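Local atomic coordinates of probable oxidoreductase (Mycobacterium abscessus, PDB entry 4EYE), a protein that probably catalyses an oxidation-reduction reaction, as a quinone-oxidoreductase-like member of the medium-chain dehydrogenase/reductase superfamily. Residues K56-Y65 and F329-L340; I99-N109 and S123-D134. All coordinates share one frame; numbering follows the deposited sequence.

Overall arrangement
Both contacts belong to the lobe built round the mixed sheet, to which the chain's C-terminal strand returns, away from the six-stranded parallel sheet of 162-165 and its neighbours; their centres are 20 Å apart. They share that curled sheet: strand 85-92 pairs with 57-59, which belongs to contact 1, and with 104-108, which belongs to contact 2. Along the chain, contact 2 falls between 56-65 and 329-340. Only 13 residues separate its own segments, against 263 for contact 1, a long-range closure that brings strand 337-341, which follows the parallel-sheet region, back to the N-terminal part of the chain. The two meet where Lys-56 CB packs 3.2 Å from Asp-134 OD2.

Contact 1 (K56-Y65 and F329-L340); sequences KAAGVCFPDY and FADGKVYGKMVL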
loop_
_atom_site.group_PDB
_atom_site.type_symbol
_atom_site.label_atom_id
_atom_site.label_comp_id
_atom_site.label_asym_id
_atom_site.label_seq_id
_atom_site.Cartn_x
_atom_site.Cartn_y
_atom_site.Cartn_z
ATOM N N LYS A 56 -14.945 -2.149 8.682
ATOM C CA LYS A 56 -15.738 -2.437 7.484
ATOM C C LYS A 56 -14.926 -2.971 6.325
ATOM O O LYS A 56 -15.456 -3.596 5.441
ATOM C CB LYS A 56 -16.521 -1.169 7.038
ATOM C CG LYS A 56 -17.361 -0.565 8.189
ATOM C CD LYS A 56 -18.552 -1.470 8.534
ATOM C CE LYS A 56 -19.260 -1.012 9.815
ATOM N NZ LYS A 56 -20.257 -2.027 10.224
ATOM N N ALA A 57 -13.633 -2.637 6.266
ATOM C CA ALA A 57 -12.782 -3.212 5.281
ATOM C C ALA A 57 -11.356 -3.321 5.896
ATOM O O ALA A 57 -10.878 -2.376 6.508
ATOM C CB ALA A 57 -12.815 -2.373 3.988
ATOM N N ALA A 58 -10.743 -4.469 5.760
ATOM C CA ALA A 58 -9.349 -4.711 6.200
ATOM C C ALA A 58 -8.487 -4.920 4.983
ATOM O O ALA A 58 -8.739 -5.822 4.174
ATOM C CB ALA A 58 -9.276 -5.962 7.087
ATOM N N GLY A 59 -7.449 -4.128 4.842
ATOM C CA GLY A 59 -6.564 -4.302 3.710
ATOM C C GLY A 59 -5.716 -5.547 3.818
ATOM O O GLY A 59 -5.296 -5.925 4.910
ATOM N N VAL A 60 -5.476 -6.185 2.680
ATOM C CA VAL A 60 -4.460 -7.223 2.541
ATOM C C VAL A 60 -3.226 -6.538 1.916
ATOM O O VAL A 60 -3.316 -5.848 0.858
ATOM C CB VAL A 60 -4.996 -8.388 1.695
ATOM C CG1 VAL A 60 -3.937 -9.485 1.474
ATOM C CG2 VAL A 60 -6.240 -8.980 2.399
ATOM N N CYS A 61 -2.094 -6.628 2.595
ATOM C CA CYS A 61 -0.845 -6.094 2.052
ATOM C C CYS A 61 0.294 -7.139 2.179
ATOM O O CYS A 61 0.172 -8.140 2.929
ATOM C CB CYS A 61 -0.474 -4.809 2.765
ATOM S SG CYS A 61 0.068 -5.013 4.487
ATOM N N PHE A 62 1.397 -6.863 1.496
ATOM C CA PHE A 62 2.524 -7.771 1.469
ATOM C C PHE A 62 3.095 -8.039 2.869
ATOM O O PHE A 62 3.378 -9.177 3.189
ATOM C CB PHE A 62 3.613 -7.287 0.483
ATOM C CG PHE A 62 4.609 -8.366 0.113
ATOM C CD1 PHE A 62 4.214 -9.477 -0.582
ATOM C CD2 PHE A 62 5.932 -8.264 0.487
ATOM C CE1 PHE A 62 5.128 -10.494 -0.902
ATOM C CE2 PHE A 62 6.856 -9.252 0.146
ATOM C CZ PHE A 62 6.447 -10.370 -0.546
ATOM N N PRO A 63 3.219 -7.014 3.726
ATOM C CA PRO A 63 3.684 -7.316 5.100
ATOM C C PRO A 63 2.814 -8.313 5.858
ATOM O O PRO A 63 3.344 -9.191 6.554
ATOM C CB PRO A 63 3.678 -5.953 5.784
ATOM C CG PRO A 63 3.977 -4.989 4.662
ATOM C CD PRO A 63 3.236 -5.564 3.459
ATOM N N ASP A 64 1.495 -8.242 5.667
ATOM C CA ASP A 64 0.581 -9.184 6.317
ATOM C C ASP A 64 0.965 -10.591 5.951
ATOM O O ASP A 64 1.124 -11.465 6.806
ATOM C CB ASP A 64 -0.901 -9.021 5.916
ATOM C CG ASP A 64 -1.462 -7.650 6.153
ATOM O OD1 ASP A 64 -1.061 -6.929 7.115
ATOM O OD2 ASP A 64 -2.437 -7.315 5.411
ATOM N N TYR A 65 1.080 -10.814 4.658
ATOM C CA TYR A 65 1.447 -12.122 4.117
ATOM C C TYR A 65 2.817 -12.620 4.651
ATOM O O TYR A 65 2.968 -13.768 5.098
ATOM C CB TYR A 65 1.464 -12.012 2.589
ATOM C CG TYR A 65 2.092 -13.202 1.901
ATOM C CD1 TYR A 65 1.584 -14.472 2.099
ATOM C CD2 TYR A 65 3.184 -13.056 1.061
ATOM C CE1 TYR A 65 2.146 -15.569 1.486
ATOM C CE2 TYR A 65 3.770 -14.165 0.452
ATOM C CZ TYR A 65 3.238 -15.425 0.692
ATOM O OH TYR A 65 3.773 -16.545 0.098
ATOM N N PHE A 329 -3.658 -13.913 -2.829
ATOM C CA PHE A 329 -2.687 -12.835 -2.797
ATOM C C PHE A 329 -1.253 -13.353 -2.997
ATOM O O PHE A 329 -0.487 -12.806 -3.778
ATOM C CB PHE A 329 -2.794 -12.060 -1.469
ATOM C CG PHE A 329 -1.771 -10.978 -1.341
ATOM C CD1 PHE A 329 -0.526 -11.236 -0.764
ATOM C CD2 PHE A 329 -2.025 -9.721 -1.838
ATOM C CE1 PHE A 329 0.431 -10.233 -0.689
ATOM C CE2 PHE A 329 -1.086 -8.712 -1.760
ATOM C CZ PHE A 329 0.136 -8.958 -1.186
ATOM N N ALA A 330 -0.906 -14.389 -2.259
ATOM C CA ALA A 330 0.405 -15.052 -2.362
ATOM C C ALA A 330 0.648 -15.685 -3.751
ATOM O O ALA A 330 1.754 -15.636 -4.254
ATOM C CB ALA A 330 0.531 -16.117 -1.279
ATOM N N ASP A 331 -0.399 -16.237 -4.352
ATOM C CA ASP A 331 -0.314 -16.837 -5.676
ATOM C C ASP A 331 -0.250 -15.787 -6.785
ATOM O O ASP A 331 -0.195 -16.151 -7.949
ATOM C CB ASP A 331 -1.528 -17.717 -5.954
ATOM C CG ASP A 331 -1.600 -18.925 -5.068
ATOM O OD1 ASP A 331 -0.612 -19.241 -4.420
ATOM O OD2 ASP A 331 -2.664 -19.532 -4.977
ATOM N N GLY A 332 -0.257 -14.491 -6.449
ATOM C CA GLY A 332 -0.102 -13.438 -7.458
ATOM C C GLY A 332 -1.353 -13.126 -8.260
ATOM O O GLY A 332 -1.272 -12.625 -9.381
ATOM N N LYS A 333 -2.521 -13.407 -7.703
ATOM C CA LYS A 333 -3.775 -13.134 -8.400
ATOM C C LYS A 333 -4.356 -11.708 -8.221
ATOM O O LYS A 333 -5.305 -11.373 -8.889
ATOM C CB LYS A 333 -4.811 -14.186 -8.000
ATOM C CG LYS A 333 -4.325 -15.607 -8.288
ATOM C CD LYS A 333 -5.361 -16.660 -7.908
ATOM C CE LYS A 333 -4.970 -18.043 -8.435
ATOM N NZ LYS A 333 -6.063 -18.979 -8.124
ATOM N N VAL A 334 -3.774 -10.876 -7.353
ATOM C CA VAL A 334 -4.383 -9.593 -6.981
ATOM C C VAL A 334 -3.817 -8.420 -7.763
ATOM O O VAL A 334 -2.617 -8.151 -7.721
ATOM C CB VAL A 334 -4.207 -9.290 -5.466
ATOM C CG1 VAL A 334 -4.763 -7.903 -5.100
ATOM C CG2 VAL A 334 -4.863 -10.385 -4.655
ATOM N N TYR A 335 -4.711 -7.713 -8.456
ATOM C CA TYR A 335 -4.400 -6.448 -9.088
ATOM C C TYR A 335 -4.937 -5.343 -8.186
ATOM O O TYR A 335 -6.033 -5.422 -7.676
ATOM C CB TYR A 335 -5.018 -6.336 -10.489
ATOM C CG TYR A 335 -4.679 -7.432 -11.494
ATOM C CD1 TYR A 335 -3.622 -8.322 -11.294
ATOM C CD2 TYR A 335 -5.450 -7.587 -12.629
ATOM C CE1 TYR A 335 -3.356 -9.358 -12.205
ATOM C CE2 TYR A 335 -5.199 -8.591 -13.556
ATOM C CZ TYR A 335 -4.142 -9.473 -13.347
ATOM O OH TYR A 335 -3.900 -10.469 -14.266
ATOM N N GLY A 336 -4.169 -4.298 -7.999
ATOM C CA GLY A 336 -4.610 -3.175 -7.170
ATOM C C GLY A 336 -4.691 -3.675 -5.723
ATOM O O GLY A 336 -3.736 -4.282 -5.211
ATOM N N LYS A 337 -5.829 -3.449 -5.076
ATOM C CA LYS A 337 -5.986 -3.788 -3.686
ATOM C C LYS A 337 -7.081 -4.857 -3.482
ATOM O O LYS A 337 -8.149 -4.792 -4.067
ATOM C CB LYS A 337 -6.327 -2.516 -2.889
ATOM C CG LYS A 337 -6.228 -2.686 -1.370
ATOM C CD LYS A 337 -4.747 -2.717 -0.945
ATOM C CE LYS A 337 -4.566 -2.982 0.525
ATOM N NZ LYS A 337 -3.119 -2.930 0.897
ATOM N N MET A 338 -6.816 -5.778 -2.569
ATOM C CA MET A 338 -7.802 -6.700 -2.047
ATOM C C MET A 338 -8.145 -6.287 -0.607
ATOM O O MET A 338 -7.245 -5.959 0.169
ATOM C CB MET A 338 -7.212 -8.100 -2.004
ATOM C CG MET A 338 -7.918 -9.130 -1.117
ATOM S SD MET A 338 -7.051 -10.755 -1.088
ATOM C CE MET A 338 -7.697 -11.585 -2.517
ATOM N N VAL A 339 -9.419 -6.438 -0.242
ATOM C CA VAL A 339 -9.826 -6.229 1.125
ATOM C C VAL A 339 -10.663 -7.395 1.613
ATOM O O VAL A 339 -11.239 -8.158 0.816
ATOM C CB VAL A 339 -10.558 -4.868 1.323
ATOM C CG1 VAL A 339 -9.758 -3.695 0.720
ATOM C CG2 VAL A 339 -11.934 -4.885 0.677
ATOM N N LEU A 340 -10.701 -7.522 2.930
ATOM C CA LEU A 340 -11.545 -8.437 3.624
ATOM C C LEU A 340 -12.679 -7.677 4.256
ATOM O O LEU A 340 -12.484 -6.586 4.828
ATOM C CB LEU A 340 -10.744 -9.169 4.733
ATOM C CG LEU A 340 -9.469 -9.861 4.311
ATOM C CD1 LEU A 340 -8.790 -10.626 5.491
ATOM C CD2 LEU A 340 -9.676 -10.786 3.100
HETATM O O HOH W 1 -4.205 -6.318 -1.629
#
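Val-60 sits between strand and helix, and its two methyls divide the work. CG1, anti to the backbone N (chi1 178°), lies over a face of the Phe-329 ring, 4.2 Å from its centroid in a CH-pi contact. CG2 points to Leu-340 and Met-338, reaching Leu-340 CG at 3.9 Å. The Phe-329 ring continues past Val-60: its CE1 meets the edge of the Phe-62 ring at CD1 and touches Tyr-65 CB, while Ala-330 CA lies over one face of the Tyr-65 ring, toward its rim. Helix 322-330 thereby packs against the start of helix 62-68.

Beside this cluster, strands 57-59 and 337-340 run antiparallel but strongly twisted. Ala-58 and Leu-340 form a hydrogen-bonded pair, with Ala-58 N to Leu-340 O and Leu-340 N to Ala-58 O both 2.9 Å and nearly straight. Val-60 N extends the ladder to Met-338 O at 3.1 Å. This joins the C-terminal strand to the GroES-like part of the fold.

Two donors converge on Val-60 O: Lys-337 NZ at 2.9 Å, from 54° out of the carbonyl plane, and a water at 2.7 Å that accepts from Met-338 N. The Lys-337 chain bends at chi2 (75°) in this reach, and Glu-85 forms a salt bridge to the same NZ. Further out, Asp-64 OD2 accepts at 2.9 Å from the backbone N of Cys-61, which holds the N-cap position of helix 62-68.

Contact 2 (I99-N109 and S123-D134); sequences IKPGDRVMAFN and SNILPTPPQLDD
Over one face of the Phe-108 ring lies Asn-124, its CB 4.0 Å from the ring centroid and 7° off the normal; its amide is stacked on the ring with the planes 13° apart. Phe-108 CG stands between its backbone N and carbonyl carbon (chi1 57°), which turns the ring toward Asn-124. Asn-124 ND2 also donates to Phe-108 O at 3.1 Å, which ties the amide to the backbone of the residue it covers.

The other flat group is the guanidinium of Arg-104. Thr-128 CG2 rests on one face, 3.5 Å above the plane, while NH1 and NH2 both grip Leu-132 O near that plane. Arg-104 NH2 is 2.8 Å from Leu-132 O and also forms a salt bridge with Asp-134 OD1, which it meets from above the carboxylate plane. A water links Arg-104 NE with Asp-134 OD2.

Strands 104-108 and 125-127 are antiparallel neighbours in the curled mixed sheet of the GroES-like fold, strand 117-120 coming between them in sequence. Met-106 and Leu-126 are their hydrogen-bonded pair, with Met-106 N to Leu-126 O at 2.7 Å. Ile-125 faces Ala-107, and its CG2 packs on Val-105 CG1 at 3.6 Å. Met-106 SD reaches Pro-129 CD at 3.8 Å.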
loop_
_atom_site.group_PDB
_atom_site.type_symbol
_atom_site.label_atom_id
_atom_site.label_comp_id
_atom_site.label_asym_id
_atom_site.label_seq_id
_atom_site.Cartn_x
_atom_site.Cartn_y
_atom_site.Cartn_z
ATOM N N ILE A 99 -11.631 12.771 17.903
ATOM C CA ILE A 99 -12.251 11.653 17.211
ATOM C C ILE A 99 -13.502 11.291 17.992
ATOM O O ILE A 99 -13.460 11.220 19.204
ATOM C CB ILE A 99 -11.290 10.426 17.154
ATOM C CG1 ILE A 99 -9.953 10.786 16.458
ATOM C CG2 ILE A 99 -12.007 9.250 16.515
ATOM C CD1 ILE A 99 -8.782 9.863 16.830
ATOM N N LYS A 100 -14.605 11.034 17.297
ATOM C CA LYS A 100 -15.893 10.728 17.929
ATOM C C LYS A 100 -16.519 9.458 17.424
ATOM O O LYS A 100 -16.417 9.157 16.226
ATOM C CB LYS A 100 -16.918 11.843 17.604
ATOM N N PRO A 101 -17.275 8.753 18.299
ATOM C CA PRO A 101 -18.080 7.618 17.846
ATOM C C PRO A 101 -18.907 7.991 16.619
ATOM O O PRO A 101 -19.443 9.085 16.546
ATOM C CB PRO A 101 -18.998 7.325 19.033
ATOM C CG PRO A 101 -18.288 7.850 20.234
ATOM C CD PRO A 101 -17.456 9.029 19.749
ATOM N N GLY A 102 -18.959 7.105 15.628
ATOM C CA GLY A 102 -19.636 7.418 14.379
ATOM C C GLY A 102 -18.768 7.974 13.265
ATOM O O GLY A 102 -19.163 7.914 12.097
ATOM N N ASP A 103 -17.575 8.480 13.594
ATOM C CA ASP A 103 -16.683 9.001 12.601
ATOM C C ASP A 103 -16.226 7.843 11.681
ATOM O O ASP A 103 -15.916 6.719 12.163
ATOM C CB ASP A 103 -15.448 9.641 13.212
ATOM C CG ASP A 103 -15.721 11.019 13.880
ATOM O OD1 ASP A 103 -16.788 11.617 13.745
ATOM O OD2 ASP A 103 -14.806 11.478 14.563
ATOM N N ARG A 104 -16.181 8.142 10.396
ATOM C CA ARG A 104 -15.600 7.239 9.412
ATOM C C ARG A 104 -14.068 7.479 9.381
ATOM O O ARG A 104 -13.595 8.589 9.051
ATOM C CB ARG A 104 -16.156 7.542 8.048
ATOM C CG ARG A 104 -17.623 7.190 7.890
ATOM C CD ARG A 104 -18.014 7.492 6.451
ATOM N NE ARG A 104 -17.425 6.500 5.577
ATOM C CZ ARG A 104 -16.980 6.682 4.328
ATOM N NH1 ARG A 104 -16.920 7.883 3.743
ATOM N NH2 ARG A 104 -16.476 5.620 3.687
ATOM N N VAL A 105 -13.307 6.461 9.724
ATOM C CA VAL A 105 -11.859 6.604 9.905
ATOM C C VAL A 105 -11.096 5.462 9.201
ATOM O O VAL A 105 -11.640 4.370 8.931
ATOM C CB VAL A 105 -11.476 6.614 11.396
ATOM C CG1 VAL A 105 -11.971 7.895 12.122
ATOM C CG2 VAL A 105 -11.944 5.299 12.080
ATOM N N MET A 106 -9.835 5.777 8.898
ATOM C CA MET A 106 -8.806 4.844 8.514
ATOM C C MET A 106 -7.892 4.641 9.729
ATOM O O MET A 106 -7.693 5.574 10.513
ATOM C CB MET A 106 -8.009 5.412 7.359
ATOM C CG MET A 106 -8.834 5.522 6.087
ATOM S SD MET A 106 -8.363 6.882 5.006
ATOM C CE MET A 106 -6.669 6.495 4.637
ATOM N N ALA A 107 -7.360 3.428 9.888
ATOM C CA ALA A 107 -6.579 3.074 11.054
ATOM C C ALA A 107 -5.385 2.204 10.611
ATOM O O ALA A 107 -5.474 1.393 9.653
ATOM C CB ALA A 107 -7.433 2.303 12.054
ATOM N N PHE A 108 -4.266 2.359 11.292
ATOM C CA PHE A 108 -3.181 1.421 11.101
ATOM C C PHE A 108 -2.615 0.955 12.405
ATOM O O PHE A 108 -2.547 1.729 13.341
ATOM C CB PHE A 108 -2.139 1.990 10.182
ATOM C CG PHE A 108 -1.554 3.296 10.623
ATOM C CD1 PHE A 108 -0.332 3.304 11.285
ATOM C CD2 PHE A 108 -2.145 4.519 10.299
ATOM C CE1 PHE A 108 0.256 4.499 11.692
ATOM C CE2 PHE A 108 -1.527 5.742 10.698
ATOM C CZ PHE A 108 -0.333 5.722 11.383
ATOM N N ASN A 109 -2.204 -0.320 12.432
ATOM C CA ASN A 109 -1.451 -0.885 13.561
ATOM C C ASN A 109 -0.558 -2.052 13.066
ATOM O O ASN A 109 -0.627 -2.416 11.889
ATOM C CB ASN A 109 -2.419 -1.359 14.635
ATOM C CG ASN A 109 -1.829 -1.308 16.040
ATOM O OD1 ASN A 109 -0.699 -0.920 16.261
ATOM N ND2 ASN A 109 -2.614 -1.719 17.000
ATOM N N SER A 123 -3.065 8.463 17.589
ATOM C CA SER A 123 -2.158 8.985 16.579
ATOM C C SER A 123 -2.190 8.138 15.284
ATOM O O SER A 123 -1.644 8.545 14.268
ATOM C CB SER A 123 -0.738 8.926 17.122
ATOM O OG SER A 123 -0.429 7.548 17.350
ATOM N N ASN A 124 -2.806 6.944 15.334
ATOM C CA ASN A 124 -2.861 6.046 14.171
ATOM C C ASN A 124 -4.257 6.070 13.461
ATOM O O ASN A 124 -4.644 5.085 12.783
ATOM C CB ASN A 124 -2.533 4.611 14.646
ATOM C CG ASN A 124 -1.081 4.463 15.116
ATOM O OD1 ASN A 124 -0.447 5.453 15.493
ATOM N ND2 ASN A 124 -0.548 3.234 15.091
ATOM N N ILE A 125 -4.994 7.160 13.651
ATOM C CA ILE A 125 -6.339 7.298 13.099
ATOM C C ILE A 125 -6.311 8.467 12.125
ATOM O O ILE A 125 -5.739 9.494 12.442
ATOM C CB ILE A 125 -7.375 7.591 14.212
ATOM C CG1 ILE A 125 -7.608 6.348 15.076
ATOM C CG2 ILE A 125 -8.694 8.085 13.608
ATOM C CD1 ILE A 125 -8.327 5.205 14.312
ATOM N N LEU A 126 -6.930 8.295 10.951
ATOM C CA LEU A 126 -7.085 9.361 9.972
ATOM C C LEU A 126 -8.549 9.425 9.496
ATOM O O LEU A 126 -9.226 8.384 9.382
ATOM C CB LEU A 126 -6.134 9.181 8.798
ATOM C CG LEU A 126 -4.584 9.224 9.094
ATOM C CD1 LEU A 126 -3.807 8.558 7.979
ATOM C CD2 LEU A 126 -3.962 10.586 9.349
ATOM N N PRO A 127 -9.050 10.651 9.228
ATOM C CA PRO A 127 -10.380 10.803 8.696
ATOM C C PRO A 127 -10.514 10.286 7.262
ATOM O O PRO A 127 -9.734 10.636 6.384
ATOM C CB PRO A 127 -10.652 12.331 8.778
ATOM C CG PRO A 127 -9.289 12.960 8.789
ATOM C CD PRO A 127 -8.346 11.940 9.408
ATOM N N THR A 128 -11.544 9.455 7.037
ATOM C CA THR A 128 -11.787 8.864 5.735
ATOM C C THR A 128 -12.302 9.918 4.736
ATOM O O THR A 128 -13.278 10.583 5.020
ATOM C CB THR A 128 -12.871 7.757 5.833
ATOM O OG1 THR A 128 -12.397 6.710 6.701
ATOM C CG2 THR A 128 -13.216 7.234 4.395
ATOM N N PRO A 129 -11.669 10.048 3.543
ATOM C CA PRO A 129 -12.169 11.064 2.592
ATOM C C PRO A 129 -13.632 10.805 2.240
ATOM O O PRO A 129 -14.024 9.642 2.005
ATOM C CB PRO A 129 -11.267 10.878 1.392
ATOM C CG PRO A 129 -9.974 10.381 1.977
ATOM C CD PRO A 129 -10.364 9.503 3.115
ATOM N N PRO A 130 -14.453 11.854 2.269
ATOM C CA PRO A 130 -15.897 11.583 2.069
ATOM C C PRO A 130 -16.238 11.031 0.698
ATOM O O PRO A 130 -17.298 10.425 0.563
ATOM C CB PRO A 130 -16.565 12.940 2.289
ATOM C CG PRO A 130 -15.501 13.961 2.144
ATOM C CD PRO A 130 -14.189 13.276 2.542
ATOM N N GLN A 131 -15.376 11.194 -0.288
ATOM C CA GLN A 131 -15.674 10.686 -1.626
ATOM C C GLN A 131 -15.515 9.148 -1.731
ATOM O O GLN A 131 -15.966 8.546 -2.719
ATOM C CB GLN A 131 -14.759 11.348 -2.671
ATOM C CG GLN A 131 -14.952 12.865 -2.794
ATOM C CD GLN A 131 -13.945 13.679 -1.986
ATOM O OE1 GLN A 131 -13.369 13.213 -1.021
ATOM N NE2 GLN A 131 -13.765 14.919 -2.385
ATOM N N LEU A 132 -14.870 8.515 -0.738
ATOM C CA LEU A 132 -14.482 7.115 -0.838
ATOM C C LEU A 132 -15.382 6.218 -0.024
ATOM O O LEU A 132 -15.832 6.566 1.099
ATOM C CB LEU A 132 -12.995 6.923 -0.389
ATOM C CG LEU A 132 -11.927 7.716 -1.155
ATOM C CD1 LEU A 132 -10.544 7.315 -0.627
ATOM C CD2 LEU A 132 -12.030 7.537 -2.668
ATOM N N ASP A 133 -15.603 5.008 -0.526
ATOM C CA ASP A 133 -16.146 3.994 0.340
ATOM C C ASP A 133 -15.031 3.382 1.227
ATOM O O ASP A 133 -13.870 3.728 1.070
ATOM C CB ASP A 133 -16.951 2.928 -0.447
ATOM C CG ASP A 133 -16.095 1.965 -1.230
ATOM O OD1 ASP A 133 -14.882 1.784 -0.945
ATOM O OD2 ASP A 133 -16.660 1.331 -2.128
ATOM N N ASP A 134 -15.402 2.516 2.169
ATOM C CA ASP A 134 -14.438 1.961 3.147
ATOM C C ASP A 134 -13.326 1.109 2.537
ATOM O O ASP A 134 -12.203 1.154 2.990
ATOM C CB ASP A 134 -15.160 1.209 4.290
ATOM C CG ASP A 134 -15.978 2.153 5.128
ATOM O OD1 ASP A 134 -15.716 3.378 5.144
ATOM O OD2 ASP A 134 -16.895 1.705 5.795
HETATM O O HOH W 2 -18.252 3.971 6.617
#